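Local coordinates for Alr1585 protein (Nostoc sp., PDB 5C2I), which binds haem and, as a dye-decolorizing (DyP-type) peroxidase, probably uses hydrogen peroxide to oxidise dyes and related aromatic substrates, at residues S252-R257 with L387-N392; V239-G244 with Y455-S460; N95-R100 with L151-D156; D116-M121 with S391-Q396. The protein carries 1 engineered substitution. One frame throughout, in Å; residues are numbered along the deposited sequence.

Contact 3 closes the first loop along the chain, pairing strand 93-98 with strand 150-156 in the sheet of the N-terminal alpha+beta domain. Contact 4 opens within that loop, at helix 117-121, and closes only at 391-396, so the two cross. Contact 2 opens next, at 239-244, and closes last, at 455-460; it therefore crosses contact 4 and encloses contact 1, in which 252-257 pairs with 387-392. Contacts 1 and 4 share Ser391 and Asn392. Contact 1 pairs strands of the C-terminal sheet, and contact 2 joins residues at or beside its strands 239-240 and 448-458. This sheet meets the N-terminal one where Phe457 N lies 2.8 Å from Leu98 O, a probable hydrogen bond.

Contact 1: residues S252-R257 with L387-N392; sequences SYLVYR and LCFQSN
Two torsions bend the Gln390 chain, chi1 of 53° setting CG between the backbone N and the carbonyl carbon and chi2 of -105° turning CD off the extended line; the last torsion then brings NE2 to Tyr253 O. The setting is an antiparallel strand pair, 250-261 with 383-390, in the C-terminal sheet of the DyP fold. Tyr253 O takes two donors: Gln390 N lies in its carbonyl plane at 3.2 Å, whereas Gln390 NE2, at 3.1 Å from that oxygen, stands 49° above the plane. Tyr253 N returns a 3.0 Å bond to Gln390 O. On the same face the Val255 and Gln390 side chains cross at about a right angle, Val255 CG2 coming within 3.5 Å of Gln390 NE2. The other amide atom, OE1, accepts from Phe397 N, which ties the strand to helix 397-405. An alanine in place of Gln390 would probably leave Phe397 N without this acceptor, Tyr253 O with a single donor from the facing strand, and a gap beside Val255 CG2. The nearest atoms of the Cys388 side chain and the haem are about 6 Å apart. On the opposite face Leu254 CD1 sits over the Phe389 ring, 4.2 Å from its centroid and offset toward the rim, a CH-pi contact. Tyr256, its OH bonded to His45 ND1, lies alongside Leu387, with Tyr256 CD2 3.7 Å from Leu387 CG.

Contact 2: residues V239-G244 with Y455-S460; sequences VEDPNG and YFFAPS
Asp241 and Ser460 supply the hydrogen bonds that cross this contact, and a single carboxylate oxygen accepts both. With CG anti to the backbone N (chi1 180°), the Asp241 side chain extends toward Ser460. Ser460 OG donates to Asp241 OD2 over 2.8 Å from 38° above the carboxylate plane, while Ser460 N reaches OD2 at 2.9 Å on its anti side. The two donors come from opposite faces of that plane, so OD2 is gripped between them. The second oxygen serves its own segment: Asp241 OD1 accepts from Asn243 N at 2.9 Å, an Asx turn. It overlaps the type I beta turn from Asp241 to Gly244, which follows the short strand 239-240, and Gly244 N closes that turn on Asp241 O at 3.0 Å. Ser460, just after strand 448-458, is the N-cap of the C-terminal helix 461-465, its OG also making a weak bond to Phe463 N. Asp241 thus anchors a turn to a helix start, where its negative charge would probably be favoured. The remaining contacts are packing. Gly244, without a side chain, brings its CA to 3.3 Å from Ser460 OG. Two groups stand at the edge of the Phe457 ring: Val239 CG2, 3.4 Å from Phe457 CE1, and the Asp241 carboxylate, whose plane is turned 80° from the ring and whose CG is 4.1 Å from Phe457 CE2.

Contact 3: residues N95-R100 with L151-D156; sequences NFFLSR and LVLIAD
Phe97 and Leu151 lie side by side at the apolar centre, pointing the same way, with Phe97 CD2 3.8 Å from Leu151 CD2. A chi1 of -48° holds Phe97 CG beside its backbone N, and the ring edge faces Leu153, CE2 being 4.1 Å from Leu153 CB. Phe456 of strand 448-458 packs on both Phe97 and Leu151, so this face looks toward the C-terminal half. On the reverse face Val152 CG2 approaches the edge of the Phe96 ring, 3.9 Å from Phe96 CD1, and Phe65 of helix 55-68 covers both. Between the two layers of side chains runs the antiparallel backbone pairing of strands 93-98 and 150-156, part of the sheet of the N-terminal alpha+beta domain. Phe97 with Leu151 and Asn95 with Leu153 are its hydrogen-bonded pairs, each bonded in both directions, with Asn95 N 2.8 Å from Leu153 O. At the polar edge, the Asn95 side chain lies alongside Leu153, while its ND2 donates to Gly32 O and Gln31 OE1. Across the pair all the hydrogen bonds are between backbone atoms and the side chains add apolar packing, while the buried Asn95 amide is satisfied by the neighbouring loop.

Contact 4: residues D116-M121 with S391-Q396; sequences DKPFRM and SNIENQ. With EDO (1,2-ethanediol), chain G.
Asp116 OD2 receives Ile393 N at 2.9 Å, met on the syn side of the carboxylate and 30° out of its plane. A water donates to the same oxygen over 2.9 Å and to Ser391 O over 3.0 Å. Beside this polar link the Pro118 ring packs on two residues: Pro118 CB lies 3.7 Å from Ile393 CG2, and Pro118 CG lies 3.9 Å from Glu394 CB, the latter two side chains crossing at about a right angle. Asp116 is the N-cap of helix 117-121, its OD1 accepting from Phe119 N at 2.9 Å through the anti lone pair. The carboxylate thereby joins a helix start in the N-terminal half of the DyP fold to the loop between strand 383-390 and helix 397-405 in the C-terminal half; the nearby helix end would probably favour its charged form. Chi1 of 179° sets CG anti to the backbone N, toward the loop; the turn about chi2 (-88°) then gives OD1 to Phe119 N and OD2 to Ile393 N. Asp116 N is hydrogen-bonded to Tyr253 OH. An alanine in place of Asp116 is likely to leave Phe119 N and Ile393 N without their acceptor and the water with one anchor fewer. Further out, Asn392 OD1 accepts from Asn395 N at 2.9 Å, an Asx motif spanning Asn392 to Asn395 within the loop. Gln396 OE1 accepts weakly from the N atoms of Ser391 and Asn392. A 1,2-ethanediol, probably from the crystallisation liquor, takes a bond from Asn395 ND2 and donates through O1 to Gln396 OE1 at 2.8 Å.

Contact 1: residues S252-R257 with L387-N392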
# COMPACT_ATOMS: atom_id res chain seq x y z
N SER A 252 26.64 -7.53 -29.18
CA SER A 252 27.41 -6.91 -28.12
C SER A 252 27.92 -7.98 -27.19
O SER A 252 27.36 -9.07 -27.12
CB SER A 252 26.56 -5.88 -27.35
OG SER A 252 27.36 -5.17 -26.38
N TYR A 253 29.01 -7.67 -26.49
CA TYR A 253 29.60 -8.59 -25.53
C TYR A 253 29.07 -8.33 -24.12
O TYR A 253 29.04 -7.20 -23.66
CB TYR A 253 31.12 -8.48 -25.52
CG TYR A 253 31.77 -8.97 -26.78
CD1 TYR A 253 31.93 -10.35 -26.99
CD2 TYR A 253 32.21 -8.10 -27.76
CE1 TYR A 253 32.49 -10.82 -28.17
CE2 TYR A 253 32.84 -8.55 -28.92
CZ TYR A 253 32.98 -9.93 -29.11
OH TYR A 253 33.58 -10.38 -30.27
N LEU A 254 28.64 -9.41 -23.48
CA LEU A 254 28.08 -9.40 -22.16
C LEU A 254 29.09 -9.93 -21.14
O LEU A 254 29.65 -11.02 -21.32
CB LEU A 254 26.81 -10.25 -22.10
CG LEU A 254 26.19 -10.46 -20.72
CD1 LEU A 254 25.66 -9.19 -20.10
CD2 LEU A 254 25.09 -11.53 -20.77
N VAL A 255 29.27 -9.20 -20.06
CA VAL A 255 29.97 -9.69 -18.87
C VAL A 255 28.88 -9.97 -17.84
O VAL A 255 28.07 -9.09 -17.56
CB VAL A 255 30.91 -8.60 -18.32
CG1 VAL A 255 31.42 -8.98 -16.91
CG2 VAL A 255 32.07 -8.35 -19.26
N TYR A 256 28.84 -11.18 -17.30
CA TYR A 256 27.90 -11.58 -16.24
C TYR A 256 28.71 -12.05 -15.05
O TYR A 256 29.56 -12.93 -15.20
CB TYR A 256 26.98 -12.72 -16.74
CG TYR A 256 25.82 -13.04 -15.83
CD1 TYR A 256 26.02 -13.54 -14.51
CD2 TYR A 256 24.55 -12.85 -16.24
CE1 TYR A 256 24.96 -13.79 -13.68
CE2 TYR A 256 23.47 -13.15 -15.42
CZ TYR A 256 23.67 -13.59 -14.14
OH TYR A 256 22.59 -13.87 -13.35
N ARG A 257 28.48 -11.43 -13.88
CA ARG A 257 29.17 -11.77 -12.64
C ARG A 257 28.21 -11.73 -11.49
O ARG A 257 27.49 -10.72 -11.32
CB ARG A 257 30.33 -10.80 -12.38
CG ARG A 257 31.48 -10.95 -13.40
CD ARG A 257 32.45 -9.79 -13.40
NE ARG A 257 33.26 -9.63 -12.19
CZ ARG A 257 34.34 -10.36 -11.88
NH1 ARG A 257 34.74 -11.40 -12.62
NH2 ARG A 257 35.01 -10.06 -10.79
N LEU A 387 25.54 -7.32 -14.82
CA LEU A 387 25.61 -7.51 -16.28
C LEU A 387 26.05 -6.21 -16.90
O LEU A 387 25.53 -5.16 -16.53
CB LEU A 387 24.24 -7.85 -16.86
CG LEU A 387 23.69 -9.28 -16.64
CD1 LEU A 387 23.19 -9.46 -15.22
CD2 LEU A 387 22.55 -9.52 -17.61
N CYS A 388 26.99 -6.26 -17.84
CA CYS A 388 27.29 -5.08 -18.62
C CYS A 388 27.63 -5.45 -20.06
O CYS A 388 28.11 -6.56 -20.32
CB CYS A 388 28.38 -4.23 -17.98
SG CYS A 388 30.07 -4.86 -18.12
N PHE A 389 27.43 -4.47 -20.95
CA PHE A 389 27.67 -4.58 -22.36
C PHE A 389 28.79 -3.65 -22.81
O PHE A 389 29.03 -2.57 -22.21
CB PHE A 389 26.39 -4.30 -23.16
CG PHE A 389 25.38 -5.37 -23.07
CD1 PHE A 389 25.55 -6.59 -23.74
CD2 PHE A 389 24.19 -5.17 -22.35
CE1 PHE A 389 24.58 -7.59 -23.64
CE2 PHE A 389 23.24 -6.16 -22.26
CZ PHE A 389 23.42 -7.37 -22.91
N GLN A 390 29.48 -4.07 -23.86
CA GLN A 390 30.60 -3.35 -24.43
C GLN A 390 30.95 -3.98 -25.75
O GLN A 390 30.54 -5.12 -26.05
CB GLN A 390 31.82 -3.41 -23.55
CG GLN A 390 32.23 -4.83 -23.16
CD GLN A 390 31.88 -5.15 -21.73
OE1 GLN A 390 32.54 -4.69 -20.81
NE2 GLN A 390 30.87 -6.00 -21.52
N SER A 391 31.69 -3.24 -26.58
CA SER A 391 32.19 -3.79 -27.83
C SER A 391 33.55 -4.50 -27.67
O SER A 391 33.98 -5.22 -28.58
CB SER A 391 32.31 -2.71 -28.89
OG SER A 391 33.20 -1.69 -28.47
N ASN A 392 34.23 -4.26 -26.55
CA ASN A 392 35.58 -4.77 -26.32
C ASN A 392 35.79 -4.99 -24.83
O ASN A 392 35.97 -4.03 -24.06
CB ASN A 392 36.63 -3.79 -26.89
CG ASN A 392 38.05 -4.31 -26.80
OD1 ASN A 392 38.44 -4.95 -25.85
ND2 ASN A 392 38.85 -3.98 -27.77

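Contact 2: residues V239-G244 with Y455-S460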
# COMPACT_ATOMS: atom_id res chain seq x y z
N VAL A 239 29.21 -4.55 -32.00
CA VAL A 239 30.13 -5.07 -33.00
C VAL A 239 29.33 -5.82 -34.05
O VAL A 239 28.27 -6.43 -33.77
CB VAL A 239 31.23 -6.04 -32.53
CG1 VAL A 239 32.33 -5.29 -31.76
CG2 VAL A 239 30.60 -7.14 -31.73
N GLU A 240 29.88 -5.82 -35.23
CA GLU A 240 29.29 -6.61 -36.31
C GLU A 240 29.22 -8.07 -35.89
O GLU A 240 30.20 -8.63 -35.41
CB GLU A 240 30.12 -6.53 -37.58
CG GLU A 240 29.83 -5.34 -38.42
CD GLU A 240 30.64 -5.34 -39.71
OE1 GLU A 240 31.06 -6.41 -40.19
OE2 GLU A 240 30.87 -4.25 -40.22
N ASP A 241 28.07 -8.69 -36.08
CA ASP A 241 27.99 -10.13 -35.87
C ASP A 241 28.63 -10.79 -37.12
O ASP A 241 28.07 -10.72 -38.21
CB ASP A 241 26.56 -10.57 -35.69
CG ASP A 241 26.42 -12.08 -35.47
OD1 ASP A 241 27.41 -12.83 -35.63
OD2 ASP A 241 25.30 -12.48 -35.09
N PRO A 242 29.80 -11.44 -36.97
CA PRO A 242 30.44 -12.05 -38.16
C PRO A 242 29.55 -13.08 -38.87
O PRO A 242 29.81 -13.38 -40.01
CB PRO A 242 31.69 -12.74 -37.63
CG PRO A 242 31.49 -12.87 -36.17
CD PRO A 242 30.44 -11.88 -35.72
N ASN A 243 28.50 -13.58 -38.23
CA ASN A 243 27.58 -14.58 -38.87
C ASN A 243 26.16 -14.05 -39.02
O ASN A 243 25.20 -14.83 -39.22
CB ASN A 243 27.54 -15.82 -37.99
CG ASN A 243 28.93 -16.36 -37.72
OD1 ASN A 243 29.66 -16.73 -38.65
ND2 ASN A 243 29.32 -16.35 -36.45
N GLY A 244 25.97 -12.73 -38.93
CA GLY A 244 24.65 -12.16 -39.20
C GLY A 244 24.29 -12.29 -40.67
O GLY A 244 25.15 -12.52 -41.48
N TYR A 455 31.61 -14.72 -19.78
CA TYR A 455 31.52 -13.77 -20.87
C TYR A 455 30.70 -14.37 -22.00
O TYR A 455 30.89 -15.54 -22.35
CB TYR A 455 32.89 -13.53 -21.44
CG TYR A 455 33.95 -12.92 -20.53
CD1 TYR A 455 33.74 -11.71 -19.87
CD2 TYR A 455 35.20 -13.53 -20.40
CE1 TYR A 455 34.74 -11.14 -19.08
CE2 TYR A 455 36.20 -12.95 -19.66
CZ TYR A 455 35.96 -11.74 -19.00
OH TYR A 455 37.00 -11.17 -18.28
N PHE A 456 29.81 -13.58 -22.57
CA PHE A 456 28.97 -14.02 -23.69
C PHE A 456 28.95 -13.01 -24.82
O PHE A 456 29.35 -11.85 -24.65
CB PHE A 456 27.52 -14.19 -23.26
CG PHE A 456 27.31 -15.15 -22.10
CD1 PHE A 456 27.39 -14.70 -20.79
CD2 PHE A 456 26.96 -16.45 -22.32
CE1 PHE A 456 27.19 -15.57 -19.74
CE2 PHE A 456 26.72 -17.33 -21.27
CZ PHE A 456 26.87 -16.89 -19.97
N PHE A 457 28.43 -13.45 -25.97
CA PHE A 457 28.08 -12.55 -27.08
C PHE A 457 26.58 -12.66 -27.28
O PHE A 457 26.02 -13.77 -27.22
CB PHE A 457 28.81 -12.98 -28.33
CG PHE A 457 28.65 -12.03 -29.48
CD1 PHE A 457 29.17 -10.75 -29.42
CD2 PHE A 457 27.99 -12.42 -30.60
CE1 PHE A 457 29.02 -9.87 -30.47
CE2 PHE A 457 27.88 -11.57 -31.71
CZ PHE A 457 28.36 -10.27 -31.62
N ALA A 458 25.92 -11.51 -27.44
CA ALA A 458 24.53 -11.43 -27.86
C ALA A 458 24.52 -11.40 -29.38
O ALA A 458 24.82 -10.37 -29.97
CB ALA A 458 23.88 -10.16 -27.32
N PRO A 459 24.19 -12.53 -30.05
CA PRO A 459 24.24 -12.52 -31.50
C PRO A 459 23.09 -11.74 -32.13
O PRO A 459 22.11 -11.46 -31.47
CB PRO A 459 24.17 -14.01 -31.88
CG PRO A 459 24.37 -14.76 -30.61
CD PRO A 459 23.87 -13.86 -29.53
N SER A 460 23.23 -11.42 -33.41
CA SER A 460 22.15 -10.84 -34.18
C SER A 460 21.03 -11.86 -34.25
O SER A 460 21.27 -13.08 -34.14
CB SER A 460 22.64 -10.49 -35.60
OG SER A 460 22.98 -11.65 -36.35

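Contact 3: residues N95-R100 with L151-D156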
# COMPACT_ATOMS: atom_id res chain seq x y z
N ASN A 95 16.20 -12.22 -24.20
CA ASN A 95 17.51 -12.20 -24.82
C ASN A 95 18.03 -13.64 -24.89
O ASN A 95 17.64 -14.52 -24.09
CB ASN A 95 18.55 -11.46 -23.97
CG ASN A 95 18.52 -9.96 -24.06
OD1 ASN A 95 18.62 -9.28 -23.02
ND2 ASN A 95 18.48 -9.40 -25.27
N PHE A 96 18.96 -13.87 -25.79
CA PHE A 96 19.71 -15.13 -25.85
C PHE A 96 21.19 -14.82 -26.08
O PHE A 96 21.54 -14.08 -27.02
CB PHE A 96 19.17 -16.01 -26.96
CG PHE A 96 19.85 -17.36 -27.07
CD1 PHE A 96 19.49 -18.38 -26.23
CD2 PHE A 96 20.86 -17.58 -27.99
CE1 PHE A 96 20.15 -19.60 -26.27
CE2 PHE A 96 21.50 -18.81 -28.07
CZ PHE A 96 21.13 -19.82 -27.21
N PHE A 97 22.04 -15.40 -25.25
CA PHE A 97 23.50 -15.19 -25.33
C PHE A 97 24.26 -16.50 -25.48
O PHE A 97 23.85 -17.52 -24.89
CB PHE A 97 24.00 -14.48 -24.08
CG PHE A 97 23.21 -13.25 -23.68
CD1 PHE A 97 23.46 -12.02 -24.21
CD2 PHE A 97 22.20 -13.34 -22.70
CE1 PHE A 97 22.72 -10.91 -23.82
CE2 PHE A 97 21.51 -12.25 -22.28
CZ PHE A 97 21.75 -11.01 -22.84
N LEU A 98 25.36 -16.47 -26.22
CA LEU A 98 26.26 -17.62 -26.37
C LEU A 98 27.62 -17.32 -25.80
O LEU A 98 28.16 -16.23 -25.99
CB LEU A 98 26.43 -18.02 -27.86
CG LEU A 98 25.19 -18.65 -28.50
CD1 LEU A 98 25.31 -18.64 -30.01
CD2 LEU A 98 24.98 -20.06 -27.98
N SER A 99 28.20 -18.31 -25.10
CA SER A 99 29.61 -18.27 -24.73
C SER A 99 30.48 -18.77 -25.88
O SER A 99 29.96 -19.37 -26.84
CB SER A 99 29.87 -19.15 -23.49
OG SER A 99 29.75 -20.54 -23.82
N ARG A 100 31.79 -18.58 -25.77
CA ARG A 100 32.68 -19.21 -26.74
C ARG A 100 32.49 -20.72 -26.78
O ARG A 100 32.45 -21.34 -27.87
CB ARG A 100 34.15 -18.85 -26.50
CG ARG A 100 35.10 -19.51 -27.53
CD ARG A 100 35.68 -20.84 -27.04
NE ARG A 100 36.58 -20.64 -25.89
CZ ARG A 100 37.19 -21.59 -25.18
NH1 ARG A 100 37.10 -22.87 -25.50
NH2 ARG A 100 38.01 -21.24 -24.19
N LEU A 151 23.11 -18.39 -22.22
CA LEU A 151 22.26 -17.80 -21.22
C LEU A 151 20.96 -17.40 -21.92
O LEU A 151 20.98 -16.63 -22.90
CB LEU A 151 22.95 -16.60 -20.59
CG LEU A 151 22.11 -15.67 -19.66
CD1 LEU A 151 21.47 -16.36 -18.46
CD2 LEU A 151 22.96 -14.48 -19.20
N VAL A 152 19.84 -17.83 -21.35
CA VAL A 152 18.53 -17.33 -21.72
C VAL A 152 18.09 -16.31 -20.66
O VAL A 152 18.09 -16.59 -19.47
CB VAL A 152 17.54 -18.48 -21.79
CG1 VAL A 152 16.16 -18.00 -22.12
CG2 VAL A 152 17.99 -19.49 -22.84
N LEU A 153 17.63 -15.14 -21.11
CA LEU A 153 17.14 -14.10 -20.19
C LEU A 153 15.70 -13.81 -20.60
O LEU A 153 15.44 -13.45 -21.75
CB LEU A 153 18.02 -12.86 -20.28
CG LEU A 153 17.68 -11.64 -19.39
CD1 LEU A 153 18.93 -10.76 -19.26
CD2 LEU A 153 16.52 -10.82 -19.95
N ILE A 154 14.77 -13.95 -19.65
CA ILE A 154 13.37 -13.63 -19.85
C ILE A 154 12.89 -12.69 -18.77
O ILE A 154 13.22 -12.89 -17.60
CB ILE A 154 12.48 -14.90 -19.81
CG1 ILE A 154 13.02 -15.96 -20.79
CG2 ILE A 154 11.05 -14.57 -20.26
CD1 ILE A 154 13.81 -16.99 -20.09
N ALA A 155 12.18 -11.63 -19.14
CA ALA A 155 11.81 -10.60 -18.21
C ALA A 155 10.40 -10.07 -18.44
O ALA A 155 9.89 -10.06 -19.56
CB ALA A 155 12.85 -9.45 -18.24
N ASP A 156 9.78 -9.65 -17.36
CA ASP A 156 8.42 -9.19 -17.39
C ASP A 156 8.11 -8.48 -16.05
O ASP A 156 8.70 -8.81 -15.04
CB ASP A 156 7.43 -10.34 -17.55
CG ASP A 156 6.10 -9.86 -18.15
OD1 ASP A 156 6.02 -9.73 -19.40
OD2 ASP A 156 5.16 -9.54 -17.40

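Contact 4: residues D116-M121 with S391-Q396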
# COMPACT_ATOMS: atom_id res chain seq x y z
N ASP A 116 36.57 -11.20 -29.74
CA ASP A 116 37.04 -10.58 -28.48
C ASP A 116 37.86 -11.55 -27.66
O ASP A 116 37.43 -12.69 -27.43
CB ASP A 116 35.83 -10.06 -27.69
CG ASP A 116 36.21 -9.43 -26.37
OD1 ASP A 116 36.30 -10.17 -25.37
OD2 ASP A 116 36.44 -8.21 -26.36
N LYS A 117 39.06 -11.16 -27.23
CA LYS A 117 39.97 -12.15 -26.58
C LYS A 117 39.47 -12.67 -25.22
O LYS A 117 39.49 -13.88 -24.98
CB LYS A 117 41.42 -11.63 -26.48
CG LYS A 117 42.15 -11.51 -27.79
CD LYS A 117 43.58 -11.01 -27.53
CE LYS A 117 44.50 -11.16 -28.73
NZ LYS A 117 43.81 -10.81 -30.00
N PRO A 118 39.02 -11.77 -24.32
CA PRO A 118 38.51 -12.30 -23.07
C PRO A 118 37.32 -13.23 -23.32
O PRO A 118 37.21 -14.28 -22.67
CB PRO A 118 38.08 -11.03 -22.32
CG PRO A 118 39.09 -10.00 -22.81
CD PRO A 118 39.30 -10.33 -24.25
N PHE A 119 36.43 -12.84 -24.22
CA PHE A 119 35.25 -13.68 -24.55
C PHE A 119 35.71 -15.08 -24.97
O PHE A 119 35.19 -16.08 -24.47
CB PHE A 119 34.43 -13.01 -25.66
CG PHE A 119 33.50 -13.94 -26.38
CD1 PHE A 119 32.31 -14.29 -25.82
CD2 PHE A 119 33.88 -14.52 -27.58
CE1 PHE A 119 31.44 -15.15 -26.50
CE2 PHE A 119 33.02 -15.37 -28.27
CZ PHE A 119 31.81 -15.71 -27.72
N ARG A 120 36.74 -15.15 -25.82
CA ARG A 120 37.29 -16.46 -26.25
C ARG A 120 37.97 -17.25 -25.14
O ARG A 120 37.84 -18.47 -25.05
CB ARG A 120 38.24 -16.29 -27.38
CG ARG A 120 37.54 -15.86 -28.64
CD ARG A 120 38.52 -15.89 -29.78
NE ARG A 120 37.80 -15.80 -31.01
CZ ARG A 120 38.28 -16.14 -32.18
NH1 ARG A 120 39.51 -16.56 -32.30
NH2 ARG A 120 37.52 -15.99 -33.22
N MET A 121 38.64 -16.55 -24.27
CA MET A 121 39.33 -17.21 -23.17
C MET A 121 38.34 -17.79 -22.15
O MET A 121 38.59 -18.83 -21.58
CB MET A 121 40.30 -16.21 -22.52
CG MET A 121 41.47 -15.89 -23.44
SD MET A 121 42.33 -14.39 -22.95
CE MET A 121 43.51 -15.06 -21.74
N SER A 391 31.69 -3.24 -26.58
CA SER A 391 32.19 -3.79 -27.83
C SER A 391 33.55 -4.50 -27.67
O SER A 391 33.98 -5.22 -28.58
CB SER A 391 32.31 -2.71 -28.89
OG SER A 391 33.20 -1.69 -28.47
N ASN A 392 34.23 -4.26 -26.55
CA ASN A 392 35.58 -4.77 -26.32
C ASN A 392 35.79 -4.99 -24.83
O ASN A 392 35.97 -4.03 -24.06
CB ASN A 392 36.63 -3.79 -26.89
CG ASN A 392 38.05 -4.31 -26.80
OD1 ASN A 392 38.44 -4.95 -25.85
ND2 ASN A 392 38.85 -3.98 -27.77
N ILE A 393 35.77 -6.24 -24.41
CA ILE A 393 35.85 -6.55 -22.98
C ILE A 393 37.21 -6.17 -22.44
O ILE A 393 37.31 -5.64 -21.31
CB ILE A 393 35.55 -8.06 -22.68
CG1 ILE A 393 34.10 -8.39 -23.08
CG2 ILE A 393 35.78 -8.40 -21.22
CD1 ILE A 393 33.79 -9.87 -23.04
N GLU A 394 38.26 -6.44 -23.20
CA GLU A 394 39.60 -6.09 -22.76
C GLU A 394 39.75 -4.60 -22.44
O GLU A 394 40.38 -4.22 -21.41
CB GLU A 394 40.64 -6.52 -23.78
CG GLU A 394 42.07 -6.23 -23.42
CD GLU A 394 42.99 -6.81 -24.49
OE1 GLU A 394 43.16 -8.04 -24.52
OE2 GLU A 394 43.47 -6.05 -25.37
N ASN A 395 39.15 -3.77 -23.27
CA ASN A 395 39.24 -2.33 -23.14
C ASN A 395 38.16 -1.68 -22.27
O ASN A 395 38.28 -0.52 -21.87
CB ASN A 395 39.18 -1.69 -24.51
CG ASN A 395 39.63 -0.24 -24.47
OD1 ASN A 395 40.73 0.04 -24.07
ND2 ASN A 395 38.75 0.67 -24.85
N GLN A 396 37.12 -2.43 -21.91
CA GLN A 396 35.99 -1.88 -21.14
C GLN A 396 35.90 -2.57 -19.77
O GLN A 396 36.70 -2.24 -18.92
CB GLN A 396 34.70 -1.84 -22.00
CG GLN A 396 34.94 -0.85 -23.15
CD GLN A 396 33.89 -0.83 -24.25
OE1 GLN A 396 34.01 -1.51 -25.27
NE2 GLN A 396 32.84 -0.06 -24.03
C1 EDO G . 36.09 0.18 -27.64
O1 EDO G . 36.37 -0.52 -26.42
C2 EDO G . 35.94 1.69 -27.52
O2 EDO G . 35.00 2.16 -26.55
O HOH W 1 36.32 -6.98 -29.03